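Local atomic coordinates of computational Design of Enzyme (Synthetic construct, PDB entry 3TP4), a protein that probably carries a computationally designed, serine-containing catalytic triad on a TIM-barrel scaffold related to glycosyl hydrolase family 26. Residues E4-I8 against L20-L24; V27-L33 against S314-Y318; R227-L231 against I270-K274; D237-L243 against K274-A279. All coordinates share one frame; numbering follows the deposited sequence.

Interaction 1 of 4, residues E4-I8 against L20-L24; sequences ETIAI and LLSYL
Glu4 and Ile6 of strand 4-6 and Ile8 of the loop after it pack on Leu21 and Ser22 of helix 15-27, an apolar strand-on-helix contact with a polar pair at its more exposed edge, at the end of the TIM barrel where its strands begin. Strand 4-6 and helix segment 20-24 run almost perpendicular, at 93°, with axes 9.8 Å apart, so side chains bridge most of the gap. Ile6 holds CG1 between its backbone N and carbonyl carbon (chi1 59°), and the extended branch beyond brings CD1 to Leu21 CB at 3.9 Å and beside the backbone N of Ser22. Ile8 presents its CB and CG1 instead: Leu21 CD2 lies 3.8 Å from Ile8 CB. The same Leu21 methyl also reaches Ala7 O, at 3.6 Å. At the polar edge, Ser22 OG donates to Glu4 OE2 over 2.8 Å, on the syn side of the carboxylate and 21° out of its plane. Glu4 is poorly ordered, so this bond may be less constant than the packing beside it. A water donates to Ser22 O at 2.7 Å and only weakly to Glu4 OE2, while Arg364 NH2 gives Ser22 OG a second partner. Strand 4-6 pairs in parallel with strand 366-368 through Ala367, and Leu21 also rests on Leu214 of strand 213-217 and Val277 of strand 277-278.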
loop_
_atom_site.group_PDB
_atom_site.type_symbol
_atom_site.label_atom_id
_atom_site.label_comp_id
_atom_site.label_asym_id
_atom_site.label_seq_id
_atom_site.Cartn_x
_atom_site.Cartn_y
_atom_site.Cartn_z
ATOM N N GLU A 4 -12.480 15.488 -16.624
ATOM C CA GLU A 4 -12.243 15.138 -15.226
ATOM C C GLU A 4 -10.777 15.334 -14.832
ATOM O O GLU A 4 -9.868 14.945 -15.570
ATOM C CB GLU A 4 -12.675 13.690 -14.968
ATOM C CG GLU A 4 -12.740 13.298 -13.495
ATOM C CD GLU A 4 -13.001 11.809 -13.288
ATOM O OE1 GLU A 4 -13.295 11.101 -14.280
ATOM O OE2 GLU A 4 -12.906 11.345 -12.129
ATOM N N THR A 5 -10.559 15.943 -13.668
ATOM C CA THR A 5 -9.215 16.155 -13.129
ATOM C C THR A 5 -9.133 15.569 -11.723
ATOM O O THR A 5 -10.007 15.820 -10.894
ATOM C CB THR A 5 -8.882 17.658 -13.039
ATOM O OG1 THR A 5 -9.112 18.280 -14.310
ATOM C CG2 THR A 5 -7.427 17.870 -12.619
ATOM N N ILE A 6 -8.089 14.799 -11.440
ATOM C CA ILE A 6 -7.970 14.214 -10.107
ATOM C C ILE A 6 -6.592 14.358 -9.478
ATOM O O ILE A 6 -5.576 14.434 -10.169
ATOM C CB ILE A 6 -8.360 12.722 -10.088
ATOM C CG1 ILE A 6 -7.473 11.931 -11.047
ATOM C CG2 ILE A 6 -9.831 12.549 -10.444
ATOM C CD1 ILE A 6 -7.662 10.435 -10.931
ATOM N N ALA A 7 -6.580 14.379 -8.152
ATOM C CA ALA A 7 -5.342 14.366 -7.396
ATOM C C ALA A 7 -4.800 12.955 -7.437
ATOM O O ALA A 7 -5.459 12.015 -6.991
ATOM C CB ALA A 7 -5.596 14.789 -5.961
ATOM N N ILE A 8 -3.608 12.806 -8.001
ATOM C CA ILE A 8 -2.966 11.504 -8.092
ATOM C C ILE A 8 -1.502 11.676 -7.731
ATOM O O ILE A 8 -0.872 12.652 -8.130
ATOM C CB ILE A 8 -3.107 10.896 -9.501
ATOM C CG1 ILE A 8 -2.284 9.615 -9.625
ATOM C CG2 ILE A 8 -2.687 11.897 -10.564
ATOM C CD1 ILE A 8 -2.600 8.776 -10.901
ATOM N N LEU A 20 -7.865 4.303 -13.781
ATOM C CA LEU A 20 -8.146 3.360 -12.698
ATOM C C LEU A 20 -8.463 4.099 -11.405
ATOM O O LEU A 20 -9.408 3.749 -10.701
ATOM C CB LEU A 20 -6.967 2.404 -12.476
ATOM C CG LEU A 20 -7.134 1.421 -11.308
ATOM C CD1 LEU A 20 -8.418 0.585 -11.440
ATOM C CD2 LEU A 20 -5.918 0.503 -11.171
ATOM N N LEU A 21 -7.674 5.122 -11.083
ATOM C CA LEU A 21 -7.920 5.860 -9.840
ATOM C C LEU A 21 -9.299 6.521 -9.862
ATOM O O LEU A 21 -10.005 6.541 -8.855
ATOM C CB LEU A 21 -6.823 6.889 -9.584
ATOM C CG LEU A 21 -6.842 7.539 -8.203
ATOM C CD1 LEU A 21 -6.768 6.492 -7.109
ATOM C CD2 LEU A 21 -5.690 8.565 -8.065
ATOM N N SER A 22 -9.687 7.049 -11.021
ATOM C CA SER A 22 -11.022 7.613 -11.199
ATOM C C SER A 22 -12.109 6.556 -11.029
ATOM O O SER A 22 -13.135 6.804 -10.404
ATOM C CB SER A 22 -11.158 8.253 -12.583
ATOM O OG SER A 22 -12.501 8.658 -12.821
ATOM N N TYR A 23 -11.888 5.387 -11.614
ATOM C CA TYR A 23 -12.857 4.305 -11.529
ATOM C C TYR A 23 -13.058 3.865 -10.077
ATOM O O TYR A 23 -14.193 3.714 -9.619
ATOM C CB TYR A 23 -12.424 3.125 -12.411
ATOM C CG TYR A 23 -13.178 1.849 -12.132
ATOM C CD1 TYR A 23 -14.392 1.578 -12.760
ATOM C CD2 TYR A 23 -12.678 0.916 -11.238
ATOM C CE1 TYR A 23 -15.076 0.411 -12.504
ATOM C CE2 TYR A 23 -13.346 -0.250 -10.979
ATOM C CZ TYR A 23 -14.544 -0.503 -11.613
ATOM O OH TYR A 23 -15.205 -1.673 -11.337
ATOM N N LEU A 24 -11.959 3.666 -9.354
ATOM C CA LEU A 24 -12.047 3.224 -7.964
ATOM C C LEU A 24 -12.807 4.241 -7.100
ATOM O O LEU A 24 -13.562 3.856 -6.214
ATOM C CB LEU A 24 -10.651 2.940 -7.399
ATOM C CG LEU A 24 -9.942 1.738 -8.047
ATOM C CD1 LEU A 24 -8.451 1.661 -7.628
ATOM C CD2 LEU A 24 -10.695 0.441 -7.715
HETATM O O HOH W 1 -14.701 9.030 -10.482
#

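Interaction 2 of 4, residues V27-L33 against S314-Y318; sequences VRGEGIL and SRNAY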
loop_
_atom_site.group_PDB
_atom_site.type_symbol
_atom_site.label_atom_id
_atom_site.label_comp_id
_atom_site.label_asym_id
_atom_site.label_seq_id
_atom_site.Cartn_x
_atom_site.Cartn_y
_atom_site.Cartn_z
ATOM N N VAL A 27 -16.700 3.984 -8.044
ATOM C CA VAL A 27 -17.448 2.809 -7.617
ATOM C C VAL A 27 -17.887 2.897 -6.151
ATOM O O VAL A 27 -18.828 2.225 -5.737
ATOM C CB VAL A 27 -16.645 1.503 -7.878
ATOM C CG1 VAL A 27 -15.670 1.237 -6.736
ATOM C CG2 VAL A 27 -17.580 0.333 -8.066
ATOM N N ARG A 28 -17.214 3.735 -5.368
ATOM C CA ARG A 28 -17.486 3.800 -3.934
ATOM C C ARG A 28 -18.957 4.071 -3.631
ATOM O O ARG A 28 -19.512 5.075 -4.069
ATOM C CB ARG A 28 -16.567 4.833 -3.270
ATOM C CG ARG A 28 -15.084 4.464 -3.439
ATOM C CD ARG A 28 -14.155 5.564 -2.973
ATOM N NE ARG A 28 -14.414 5.895 -1.577
ATOM C CZ ARG A 28 -14.403 7.130 -1.080
ATOM N NH1 ARG A 28 -14.136 8.173 -1.862
ATOM N NH2 ARG A 28 -14.671 7.319 0.209
ATOM N N GLY A 29 -19.585 3.155 -2.897
ATOM C CA GLY A 29 -20.998 3.263 -2.578
ATOM C C GLY A 29 -21.923 2.590 -3.580
ATOM O O GLY A 29 -23.088 2.363 -3.286
ATOM N N GLU A 30 -21.409 2.274 -4.768
ATOM C CA GLU A 30 -22.215 1.627 -5.806
ATOM C C GLU A 30 -22.031 0.110 -5.767
ATOM O O GLU A 30 -22.974 -0.644 -5.917
ATOM C CB GLU A 30 -21.845 2.161 -7.193
ATOM C CG GLU A 30 -22.113 3.652 -7.365
ATOM C CD GLU A 30 -23.567 4.010 -7.115
ATOM O OE1 GLU A 30 -24.449 3.392 -7.750
ATOM O OE2 GLU A 30 -23.832 4.903 -6.276
ATOM N N GLY A 31 -20.794 -0.320 -5.568
ATOM C CA GLY A 31 -20.475 -1.723 -5.412
ATOM C C GLY A 31 -19.059 -1.834 -4.890
ATOM O O GLY A 31 -18.266 -0.903 -5.032
ATOM N N ILE A 32 -18.734 -2.960 -4.273
ATOM C CA ILE A 32 -17.404 -3.120 -3.711
ATOM C C ILE A 32 -16.722 -4.324 -4.374
ATOM O O ILE A 32 -17.262 -5.436 -4.378
ATOM C CB ILE A 32 -17.461 -3.230 -2.171
ATOM C CG1 ILE A 32 -16.048 -3.187 -1.565
ATOM C CG2 ILE A 32 -18.228 -4.484 -1.752
ATOM C CD1 ILE A 32 -16.034 -2.879 -0.061
ATOM N N LEU A 33 -15.566 -4.088 -4.986
ATOM C CA LEU A 33 -14.876 -5.160 -5.692
ATOM C C LEU A 33 -14.342 -6.186 -4.694
ATOM O O LEU A 33 -13.624 -5.843 -3.747
ATOM C CB LEU A 33 -13.689 -4.643 -6.523
ATOM C CG LEU A 33 -13.652 -3.426 -7.465
ATOM C CD1 LEU A 33 -12.891 -3.748 -8.745
ATOM C CD2 LEU A 33 -14.979 -2.794 -7.775
ATOM N N SER A 314 -20.198 2.135 3.369
ATOM C CA SER A 314 -20.266 1.466 2.062
ATOM C C SER A 314 -19.433 2.199 0.997
ATOM O O SER A 314 -19.203 1.663 -0.090
ATOM C CB SER A 314 -21.726 1.339 1.608
ATOM O OG SER A 314 -22.268 2.624 1.382
ATOM N N ARG A 315 -18.975 3.414 1.312
ATOM C CA ARG A 315 -18.129 4.180 0.377
ATOM C C ARG A 315 -16.673 3.692 0.355
ATOM O O ARG A 315 -15.719 4.449 0.570
ATOM C CB ARG A 315 -18.245 5.693 0.606
ATOM C CG ARG A 315 -19.631 6.235 0.200
ATOM C CD ARG A 315 -19.767 7.757 0.430
ATOM N NE ARG A 315 -18.691 8.472 -0.243
ATOM C CZ ARG A 315 -18.534 8.526 -1.562
ATOM N NH1 ARG A 315 -19.403 7.925 -2.372
ATOM N NH2 ARG A 315 -17.506 9.188 -2.071
ATOM N N ASN A 316 -16.527 2.410 0.053
ATOM C CA ASN A 316 -15.228 1.763 -0.008
ATOM C C ASN A 316 -15.087 0.876 -1.248
ATOM O O ASN A 316 -15.976 0.095 -1.567
ATOM C CB ASN A 316 -14.972 1.004 1.291
ATOM C CG ASN A 316 -14.504 1.934 2.390
ATOM O OD1 ASN A 316 -13.417 2.493 2.294
ATOM N ND2 ASN A 316 -15.336 2.147 3.407
ATOM N N ALA A 317 -13.969 1.029 -1.945
ATOM C CA ALA A 317 -13.843 0.567 -3.328
ATOM C C ALA A 317 -13.655 -0.934 -3.511
ATOM O O ALA A 317 -14.144 -1.501 -4.484
ATOM C CB ALA A 317 -12.721 1.318 -4.017
ATOM N N TYR A 318 -12.918 -1.563 -2.603
ATOM C CA TYR A 318 -12.687 -3.004 -2.682
ATOM C C TYR A 318 -12.408 -3.617 -1.319
ATOM O O TYR A 318 -12.198 -2.902 -0.329
ATOM C CB TYR A 318 -11.566 -3.344 -3.687
ATOM C CG TYR A 318 -10.187 -2.754 -3.393
ATOM C CD1 TYR A 318 -9.800 -1.531 -3.944
ATOM C CD2 TYR A 318 -9.259 -3.439 -2.604
ATOM C CE1 TYR A 318 -8.543 -0.991 -3.701
ATOM C CE2 TYR A 318 -7.974 -2.903 -2.352
ATOM C CZ TYR A 318 -7.630 -1.683 -2.911
ATOM O OH TYR A 318 -6.385 -1.126 -2.666
HETATM O O HOH W 2 -18.472 0.667 -2.829
HETATM O O HOH W 3 -24.179 3.037 -0.729
#
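Leu33 and Tyr318 form a parallel beta bridge in the TIM barrel, where strand 32-37 lies beside strand 318-321. Leu33 N donates to Ala317 O over 3.0 Å, nearly straight at 165°, and the CB atoms of Leu33 and Tyr318 pack on the same face of the sheet. Ile32 lays CG1 against Tyr318 CA, 3.5 Å away. Tyr318 extends near a Ser-His-Glu group that is probably the designed triad, without touching it. Ahead of the strands, Arg28 grips Arg315 O side-on: NE bonds at 2.9 Å and NH2 at 3.1 Å, from the same face of the carbonyl, with NE well above its plane. A bend at chi3 (57°) turns the guanidinium so that this oxygen lies in its plane. Over one guanidinium face sits Arg315 NH2, 3.5 Å from Arg28 NH1, the two planes 52° apart. Asp272 OD1 forms salt bridges with both arginines and probably offsets their like charges. With an alanine in place of Arg28, Arg315 O would probably lose both of these donors and Asp272 one of its two arginine mates. Gly29 has a positive phi, and a CB there would jam against the preceding carbonyl and crowd Arg315 CG. Its backbone N donates to a water at 2.7 Å, which sits 2.9 Å from Asn316 O.

Interaction 3 of 4, residues R227-L231 against I270-K274; sequences RDVYL and IADEK
Glu273 OE1 takes a hydrogen bond from Arg227 NH2, modelled at 2.5 Å, so short that its exact length is doubtful, in a salt bridge between two helices. The oxygen lies in the guanidinium plane and is met on its syn side, yet the bond is bent to 139° at the hydrogen. Guanidinium and carboxylate are turned only 27° from each other, and Glu273 OE2 stands 3.5 Å from Arg227 NH1. Arg227 gets there by a bend at chi3 (81°), which lays one face of its guanidinium on Ile270, whose CG1 sits 3.7 Å above the centre of the plane. This joins the outer layer of the TIM barrel: the short helix 227-230, between strands 213-217 and 242-249, packs beside the C-terminal end of helix 254-274. Ile270 is the apolar wedge between them. Its CD1 lies 3.8 Å from both Arg227 CG and Tyr230 CD2, with Leu231 CD2 farther off at 4.4 Å. The Tyr230 ring packs edge-to-face with Trp217 and Phe223, and its hydroxyl bonds to Gly244 O. Ile270 also rests on Leu243 of strand 242-249, while Glu269 forms a long, weak ion pair with Arg227 NH1.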
loop_
_atom_site.group_PDB
_atom_site.type_symbol
_atom_site.label_atom_id
_atom_site.label_comp_id
_atom_site.label_asym_id
_atom_site.label_seq_id
_atom_site.Cartn_x
_atom_site.Cartn_y
_atom_site.Cartn_z
ATOM N N ARG A 227 -9.518 8.937 14.581
ATOM C CA ARG A 227 -8.739 9.382 13.429
ATOM C C ARG A 227 -7.268 9.596 13.714
ATOM O O ARG A 227 -6.431 9.259 12.885
ATOM C CB ARG A 227 -9.347 10.640 12.798
ATOM C CG ARG A 227 -10.571 10.329 11.946
ATOM C CD ARG A 227 -11.526 11.507 11.795
ATOM N NE ARG A 227 -11.104 12.469 10.784
ATOM C CZ ARG A 227 -11.850 12.849 9.748
ATOM N NH1 ARG A 227 -13.061 12.343 9.564
ATOM N NH2 ARG A 227 -11.380 13.739 8.891
ATOM N N ASP A 228 -6.950 10.162 14.876
ATOM C CA ASP A 228 -5.560 10.451 15.205
ATOM C C ASP A 228 -4.745 9.179 15.386
ATOM O O ASP A 228 -3.556 9.162 15.093
ATOM C CB ASP A 228 -5.460 11.344 16.453
ATOM C CG ASP A 228 -6.050 12.718 16.227
ATOM O OD1 ASP A 228 -6.117 13.159 15.055
ATOM O OD2 ASP A 228 -6.447 13.359 17.223
ATOM N N VAL A 229 -5.378 8.111 15.858
ATOM C CA VAL A 229 -4.685 6.835 15.950
ATOM C C VAL A 229 -4.457 6.257 14.533
ATOM O O VAL A 229 -3.357 5.820 14.177
ATOM C CB VAL A 229 -5.464 5.848 16.847
ATOM C CG1 VAL A 229 -4.748 4.520 16.926
ATOM C CG2 VAL A 229 -5.666 6.454 18.253
ATOM N N TYR A 230 -5.506 6.275 13.718
ATOM C CA TYR A 230 -5.409 5.824 12.331
ATOM C C TYR A 230 -4.331 6.589 11.561
ATOM O O TYR A 230 -3.561 6.000 10.787
ATOM C CB TYR A 230 -6.766 6.017 11.641
ATOM C CG TYR A 230 -6.796 5.626 10.161
ATOM C CD1 TYR A 230 -6.842 4.293 9.771
ATOM C CD2 TYR A 230 -6.797 6.600 9.168
ATOM C CE1 TYR A 230 -6.881 3.926 8.415
ATOM C CE2 TYR A 230 -6.840 6.251 7.815
ATOM C CZ TYR A 230 -6.881 4.915 7.449
ATOM O OH TYR A 230 -6.934 4.574 6.112
ATOM N N LEU A 231 -4.258 7.896 11.775
ATOM C CA LEU A 231 -3.314 8.717 11.007
ATOM C C LEU A 231 -1.891 8.794 11.557
ATOM O O LEU A 231 -1.061 9.501 10.993
ATOM C CB LEU A 231 -3.855 10.132 10.822
ATOM C CG LEU A 231 -5.161 10.221 10.037
ATOM C CD1 LEU A 231 -5.706 11.642 10.132
ATOM C CD2 LEU A 231 -4.955 9.791 8.580
ATOM N N ILE A 270 -12.338 10.344 5.571
ATOM C CA ILE A 270 -11.013 10.930 5.349
ATOM C C ILE A 270 -10.698 10.988 3.855
ATOM O O ILE A 270 -10.225 12.009 3.339
ATOM C CB ILE A 270 -9.920 10.147 6.109
ATOM C CG1 ILE A 270 -10.155 10.263 7.619
ATOM C CG2 ILE A 270 -8.534 10.668 5.737
ATOM C CD1 ILE A 270 -9.306 9.327 8.454
ATOM N N ALA A 271 -10.966 9.885 3.160
ATOM C CA ALA A 271 -10.806 9.847 1.715
ATOM C C ALA A 271 -11.613 10.981 1.063
ATOM O O ALA A 271 -11.073 11.777 0.288
ATOM C CB ALA A 271 -11.236 8.465 1.157
ATOM N N ASP A 272 -12.900 11.054 1.376
ATOM C CA ASP A 272 -13.757 12.094 0.790
ATOM C C ASP A 272 -13.208 13.497 1.023
ATOM O O ASP A 272 -13.200 14.325 0.113
ATOM C CB ASP A 272 -15.188 11.993 1.314
ATOM C CG ASP A 272 -15.931 10.792 0.753
ATOM O OD1 ASP A 272 -15.410 10.148 -0.191
ATOM O OD2 ASP A 272 -17.034 10.494 1.255
ATOM N N GLU A 273 -12.741 13.770 2.238
ATOM C CA GLU A 273 -12.207 15.100 2.534
ATOM C C GLU A 273 -10.945 15.392 1.733
ATOM O O GLU A 273 -10.688 16.537 1.365
ATOM C CB GLU A 273 -11.942 15.248 4.027
ATOM C CG GLU A 273 -13.219 15.191 4.837
ATOM C CD GLU A 273 -12.972 14.883 6.297
ATOM O OE1 GLU A 273 -11.796 14.952 6.725
ATOM O OE2 GLU A 273 -13.956 14.569 7.008
ATOM N N LYS A 274 -10.165 14.357 1.433
ATOM C CA LYS A 274 -8.901 14.572 0.727
ATOM C C LYS A 274 -9.046 14.432 -0.783
ATOM O O LYS A 274 -8.099 14.677 -1.521
ATOM C CB LYS A 274 -7.813 13.625 1.252
ATOM C CG LYS A 274 -7.431 13.886 2.730
ATOM C CD LYS A 274 -6.465 12.830 3.256
ATOM C CE LYS A 274 -6.026 13.132 4.695
ATOM N NZ LYS A 274 -5.306 14.431 4.790
#

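Interaction 4 of 4, residues D237-L243 against K274-A279; sequences DAFVDVL and KGKVSA
Val242 and Leu243 pair in parallel with Val277 and Ser278, the two strands of a beta-alpha-beta unit of the TIM barrel connected by helix 254-274. Val277 N bonds to Asp241 O at 3.3 Å, Leu243 N to Val277 O at 2.8 Å, and Ala279 N to Leu243 O at 2.9 Å. The helix ends in a Schellman motif at Gly275, whose positive phi turns the chain into the second strand. Lys276 runs extended along the loop before strand 242-249 and bends at its last torsion (chi4 -54°), so that NZ lands between two backbone oxygens, Asp237 O and Val240 O, at 2.9 Å each. It meets Asp237 O on a lone pair in the carbonyl plane and Val240 O nearly in line with the carbonyl bond (C=O...NZ angle 176°). A methionine in its place would probably leave both carbonyls without this donor and the loop less firmly held. Nearby, Lys274 NZ forms a salt bridge with Asp237 OD1 at 2.8 Å, on the syn lone pair, and Tyr234 OH bonds to the same oxygen. Leu243 and Ser278 share the face covered by helix 254-274. On the other face Val242 and Val277 lie side by side, and Val242 CG1 touches Ala279 CB at 4.1 Å.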
loop_
_atom_site.group_PDB
_atom_site.type_symbol
_atom_site.label_atom_id
_atom_site.label_comp_id
_atom_site.label_asym_id
_atom_site.label_seq_id
_atom_site.Cartn_x
_atom_site.Cartn_y
_atom_site.Cartn_z
ATOM N N ASP A 237 -0.654 13.551 2.030
ATOM C CA ASP A 237 -1.491 13.651 0.836
ATOM C C ASP A 237 -0.718 13.541 -0.476
ATOM O O ASP A 237 -1.242 13.028 -1.467
ATOM C CB ASP A 237 -2.274 14.963 0.827
ATOM C CG ASP A 237 -3.200 15.105 2.021
ATOM O OD1 ASP A 237 -3.452 14.107 2.726
ATOM O OD2 ASP A 237 -3.689 16.229 2.241
ATOM N N ALA A 238 0.520 14.023 -0.500
ATOM C CA ALA A 238 1.305 13.980 -1.734
ATOM C C ALA A 238 1.834 12.583 -2.027
ATOM O O ALA A 238 2.491 12.365 -3.042
ATOM C CB ALA A 238 2.473 14.968 -1.657
ATOM N N PHE A 239 1.553 11.636 -1.138
ATOM C CA PHE A 239 2.200 10.322 -1.213
ATOM C C PHE A 239 1.264 9.117 -1.283
ATOM O O PHE A 239 1.702 8.018 -1.618
ATOM C CB PHE A 239 3.169 10.156 -0.036
ATOM C CG PHE A 239 4.284 11.155 -0.050
ATOM C CD1 PHE A 239 5.394 10.947 -0.845
ATOM C CD2 PHE A 239 4.204 12.317 0.701
ATOM C CE1 PHE A 239 6.427 11.878 -0.892
ATOM C CE2 PHE A 239 5.233 13.254 0.671
ATOM C CZ PHE A 239 6.352 13.025 -0.129
ATOM N N VAL A 240 -0.010 9.324 -0.968
ATOM C CA VAL A 240 -0.982 8.231 -0.897
ATOM C C VAL A 240 -2.178 8.478 -1.827
ATOM O O VAL A 240 -2.767 9.562 -1.793
ATOM C CB VAL A 240 -1.525 8.082 0.541
ATOM C CG1 VAL A 240 -2.599 6.991 0.603
ATOM C CG2 VAL A 240 -0.381 7.777 1.522
ATOM N N ASP A 241 -2.526 7.487 -2.651
ATOM C CA ASP A 241 -3.737 7.554 -3.484
ATOM C C ASP A 241 -4.935 6.838 -2.840
ATOM O O ASP A 241 -6.081 7.278 -2.973
ATOM C CB ASP A 241 -3.500 6.902 -4.852
ATOM C CG ASP A 241 -2.488 7.654 -5.710
ATOM O OD1 ASP A 241 -2.666 8.880 -5.930
ATOM O OD2 ASP A 241 -1.521 6.999 -6.170
ATOM N N VAL A 242 -4.660 5.725 -2.162
ATOM C CA VAL A 242 -5.705 4.839 -1.617
ATOM C C VAL A 242 -5.485 4.608 -0.122
ATOM O O VAL A 242 -4.415 4.153 0.289
ATOM C CB VAL A 242 -5.696 3.444 -2.309
ATOM C CG1 VAL A 242 -6.685 2.477 -1.631
ATOM C CG2 VAL A 242 -6.007 3.562 -3.808
ATOM N N LEU A 243 -6.510 4.902 0.678
ATOM C CA LEU A 243 -6.442 4.747 2.122
ATOM C C LEU A 243 -7.106 3.442 2.509
ATOM O O LEU A 243 -8.252 3.183 2.111
ATOM C CB LEU A 243 -7.174 5.899 2.811
ATOM C CG LEU A 243 -6.727 7.304 2.413
ATOM C CD1 LEU A 243 -7.707 8.334 2.940
ATOM C CD2 LEU A 243 -5.349 7.572 2.949
ATOM N N LYS A 274 -10.165 14.357 1.433
ATOM C CA LYS A 274 -8.901 14.572 0.727
ATOM C C LYS A 274 -9.046 14.432 -0.783
ATOM O O LYS A 274 -8.099 14.677 -1.521
ATOM C CB LYS A 274 -7.813 13.625 1.252
ATOM C CG LYS A 274 -7.431 13.886 2.730
ATOM C CD LYS A 274 -6.465 12.830 3.256
ATOM C CE LYS A 274 -6.026 13.132 4.695
ATOM N NZ LYS A 274 -5.306 14.431 4.790
ATOM N N GLY A 275 -10.233 14.043 -1.236
ATOM C CA GLY A 275 -10.455 13.773 -2.647
ATOM C C GLY A 275 -9.717 12.515 -3.074
ATOM O O GLY A 275 -9.253 12.408 -4.205
ATOM N N LYS A 276 -9.592 11.568 -2.150
ATOM C CA LYS A 276 -8.880 10.324 -2.413
ATOM C C LYS A 276 -9.838 9.137 -2.435
ATOM O O LYS A 276 -11.050 9.298 -2.290
ATOM C CB LYS A 276 -7.787 10.104 -1.355
ATOM C CG LYS A 276 -6.661 11.167 -1.413
ATOM C CD LYS A 276 -5.555 10.871 -0.400
ATOM C CE LYS A 276 -4.473 11.973 -0.421
ATOM N NZ LYS A 276 -3.945 12.160 -1.799
ATOM N N VAL A 277 -9.278 7.948 -2.621
ATOM C CA VAL A 277 -10.043 6.705 -2.603
ATOM C C VAL A 277 -9.798 5.967 -1.293
ATOM O O VAL A 277 -8.670 5.923 -0.812
ATOM C CB VAL A 277 -9.600 5.785 -3.761
ATOM C CG1 VAL A 277 -10.127 4.347 -3.556
ATOM C CG2 VAL A 277 -10.046 6.362 -5.103
ATOM N N SER A 278 -10.850 5.408 -0.704
ATOM C CA SER A 278 -10.668 4.514 0.432
ATOM C C SER A 278 -11.082 3.107 0.031
ATOM O O SER A 278 -11.942 2.928 -0.841
ATOM C CB SER A 278 -11.494 4.974 1.631
ATOM O OG SER A 278 -12.878 5.012 1.300
ATOM N N ALA A 279 -10.480 2.106 0.670
ATOM C CA ALA A 279 -10.803 0.712 0.365
ATOM C C ALA A 279 -10.624 -0.133 1.616
ATOM O O ALA A 279 -9.801 0.190 2.471
ATOM C CB ALA A 279 -9.912 0.190 -0.752
HETATM O O HOH W 4 -3.955 10.852 -4.777
#

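How the interactions relate
Interactions 2 and 4 are buried and both reach the barrel sheet; interaction 4 is a ladder of three backbone bonds, interaction 2 a single bridge, and in each a basic side chain grips carbonyl oxygens. Interactions 1 and 3 are only partly buried: each sets apolar packing beside a more exposed polar pair, serine with glutamate in one and arginine with glutamate in the other, and they sit on different layers, the strand-start end and the outer helices. Interaction 3 shares Lys274 with interaction 4, and Ala271 of the same helix packs on Ser278. Val277 puts interaction 4 against Leu21 and Leu24 of interaction 1. Interactions 2 and 4 join where Asn316 OD1 meets Ser278 OG and Ala317 N meets Ser278 O.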